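PDB 6Q2F: glycoside hydrolase family protein, which probably hydrolyses alpha-L-rhamnosidic bonds, releasing terminal rhamnose from glycosides, as a bacterial alpha-L-rhamnosidase that carries a bound sodium ion. Local coordinates for residues D547-L550 / Y551-R555. Sequence-based numbering, arbitrary orientation.
Sequences DRFL and YDYRR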
loop_
_atom_site.group_PDB
_atom_site.type_symbol
_atom_site.label_atom_id
_atom_site.label_comp_id
_atom_site.label_asym_id
_atom_site.label_seq_id
_atom_site.Cartn_x
_atom_site.Cartn_y
_atom_site.Cartn_z
ATOM N N ASP A 547 -4.099 -28.337 -7.899
ATOM C CA ASP A 547 -3.562 -26.979 -7.929
ATOM C C ASP A 547 -4.620 -25.981 -8.385
ATOM O O ASP A 547 -4.682 -24.856 -7.871
ATOM C CB ASP A 547 -2.338 -26.914 -8.838
ATOM C CG ASP A 547 -1.109 -27.522 -8.201
ATOM O OD1 ASP A 547 -1.125 -27.741 -6.971
ATOM O OD2 ASP A 547 -0.124 -27.771 -8.923
ATOM N N ARG A 548 -5.472 -26.375 -9.342
ATOM C CA ARG A 548 -6.535 -25.470 -9.765
ATOM C C ARG A 548 -7.620 -25.366 -8.706
ATOM O O ARG A 548 -8.164 -24.280 -8.480
ATOM C CB ARG A 548 -7.125 -25.912 -11.100
ATOM C CG ARG A 548 -6.174 -25.674 -12.252
ATOM C CD ARG A 548 -6.716 -26.244 -13.535
ATOM N NE ARG A 548 -5.741 -26.049 -14.598
ATOM C CZ ARG A 548 -5.962 -26.312 -15.879
ATOM N NH1 ARG A 548 -7.138 -26.791 -16.288
ATOM N NH2 ARG A 548 -4.999 -26.086 -16.747
ATOM N N PHE A 549 -7.930 -26.468 -8.017
ATOM C CA PHE A 549 -8.876 -26.338 -6.919
ATOM C C PHE A 549 -8.349 -25.379 -5.866
ATOM O O PHE A 549 -9.094 -24.532 -5.360
ATOM C CB PHE A 549 -9.179 -27.672 -6.258
ATOM C CG PHE A 549 -9.760 -27.499 -4.885
ATOM C CD1 PHE A 549 -11.033 -26.980 -4.729
ATOM C CD2 PHE A 549 -9.016 -27.788 -3.755
ATOM C CE1 PHE A 549 -11.578 -26.794 -3.468
ATOM C CE2 PHE A 549 -9.553 -27.597 -2.493
ATOM C CZ PHE A 549 -10.834 -27.097 -2.350
ATOM N N LEU A 550 -7.074 -25.510 -5.505
ATOM C CA LEU A 550 -6.526 -24.637 -4.474
ATOM C C LEU A 550 -6.537 -23.186 -4.936
ATOM O O LEU A 550 -6.905 -22.292 -4.161
ATOM C CB LEU A 550 -5.122 -25.113 -4.082
ATOM C CG LEU A 550 -5.181 -26.536 -3.496
ATOM C CD1 LEU A 550 -3.816 -27.220 -3.441
ATOM C CD2 LEU A 550 -5.848 -26.540 -2.120
ATOM N N TYR A 551 -6.184 -22.933 -6.204
ATOM C CA TYR A 551 -6.369 -21.605 -6.789
ATOM C C TYR A 551 -7.800 -21.109 -6.598
ATOM O O TYR A 551 -8.028 -19.970 -6.171
ATOM C CB TYR A 551 -6.018 -21.619 -8.283
ATOM C CG TYR A 551 -6.407 -20.338 -9.014
ATOM C CD1 TYR A 551 -7.666 -20.192 -9.581
ATOM C CD2 TYR A 551 -5.522 -19.269 -9.112
ATOM C CE1 TYR A 551 -8.039 -19.013 -10.232
ATOM C CE2 TYR A 551 -5.883 -18.083 -9.776
ATOM C CZ TYR A 551 -7.144 -17.965 -10.317
ATOM O OH TYR A 551 -7.527 -16.804 -10.978
ATOM N N ASP A 552 -8.780 -21.954 -6.935
ATOM C CA ASP A 552 -10.188 -21.595 -6.767
ATOM C C ASP A 552 -10.521 -21.327 -5.306
ATOM O O ASP A 552 -11.346 -20.459 -4.992
ATOM C CB ASP A 552 -11.090 -22.719 -7.311
ATOM C CG ASP A 552 -11.105 -22.772 -8.830
ATOM O OD1 ASP A 552 -10.797 -21.724 -9.448
ATOM O OD2 ASP A 552 -11.426 -23.846 -9.402
ATOM N N TYR A 553 -9.907 -22.085 -4.398
ATOM C CA TYR A 553 -10.162 -21.870 -2.981
ATOM C C TYR A 553 -9.578 -20.540 -2.531
ATOM O O TYR A 553 -10.263 -19.740 -1.887
ATOM C CB TYR A 553 -9.595 -23.036 -2.171
ATOM C CG TYR A 553 -10.074 -23.078 -0.744
ATOM C CD1 TYR A 553 -11.237 -23.762 -0.406
ATOM C CD2 TYR A 553 -9.369 -22.431 0.264
ATOM C CE1 TYR A 553 -11.678 -23.808 0.899
ATOM C CE2 TYR A 553 -9.807 -22.460 1.576
ATOM C CZ TYR A 553 -10.965 -23.159 1.888
ATOM O OH TYR A 553 -11.416 -23.205 3.185
ATOM N N ARG A 554 -8.321 -20.270 -2.898
ATOM C CA ARG A 554 -7.721 -18.978 -2.590
ATOM C C ARG A 554 -8.530 -17.854 -3.205
ATOM O O ARG A 554 -8.704 -16.796 -2.590
ATOM C CB ARG A 554 -6.269 -18.928 -3.083
ATOM C CG ARG A 554 -5.329 -19.878 -2.320
ATOM C CD ARG A 554 -3.870 -19.555 -2.627
ATOM N NE ARG A 554 -3.645 -19.524 -4.066
ATOM C CZ ARG A 554 -3.431 -20.604 -4.811
ATOM N NH1 ARG A 554 -3.395 -21.810 -4.255
ATOM N NH2 ARG A 554 -3.243 -20.479 -6.112
ATOM N N ARG A 555 -9.067 -18.077 -4.408
ATOM C CA ARG A 555 -9.809 -17.011 -5.071
ATOM C C ARG A 555 -11.120 -16.732 -4.353
ATOM O O ARG A 555 -11.574 -15.579 -4.282
ATOM C CB ARG A 555 -10.053 -17.378 -6.532
ATOM C CG ARG A 555 -10.835 -16.319 -7.288
ATOM C CD ARG A 555 -10.612 -16.438 -8.777
ATOM N NE ARG A 555 -11.389 -15.452 -9.523
ATOM C CZ ARG A 555 -11.205 -15.185 -10.811
ATOM N NH1 ARG A 555 -10.255 -15.825 -11.484
ATOM N NH2 ARG A 555 -11.953 -14.267 -11.414
HETATM O O HOH W 1 -2.637 -23.796 -6.338
#
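Residues 547-550 run straight into 551-555 as consecutive turns of the long helix 543-575, and four i to i+4 backbone hydrogen bonds join them. Tyr-551 N donates to Asp-547 O, Asp-552 N to Arg-548 O and Tyr-553 N to Phe-549 O. The bond from Arg-554 N to Leu-550 O, 2.8 Å, is nearly straight at hydrogen (175°).

Arg-554 carries the polar part of the side-chain contact. Its chain bends at chi3 (-53°) and folds back along the helix, which lays the flat guanidinium over the preceding turn: one face covers Leu-550 O and Tyr-551 CA, and NH1 comes 3.7 Å from Leu-550 CB. Water 1, lying in the guanidinium plane at its edge, accepts from Arg-554 NH1 at 3.0 Å and donates to Asp-547 O at 2.8 Å, so that carbonyl receives a second bond beside the one from Tyr-551 N. NH1 also donates to Lys-385 O, and Tyr-394 adds a cation-pi contact. Cut back to an alanine, this position would probably leave water 1 and Lys-385 O without their NH1 donor and Tyr-394 without its cation.

A quarter of the way round the helix, Phe-549 and Tyr-553 lie side by side. Both have CG anti to the backbone N, which sends the two side chains off in the same direction; the rings meet obliquely, Phe-549 CZ 3.9 Å from Tyr-553 CD1, and the Tyr-553 hydroxyl bonds to Asn-511 O. Asp-552 packs CB against Phe-549 O at 3.3 Å, while its buried carboxylate is satisfied by Tyr-526, Ser-829 and Asn-830.

This is regular alpha-helical i to i+4 packing. Helix 543-575 comes after helix 516-524 in the beta-alpha-beta connection from strand 497-502 to strand 579-582, adjacent parallel strands of the enzyme's closed (beta/alpha)8, or TIM, barrel.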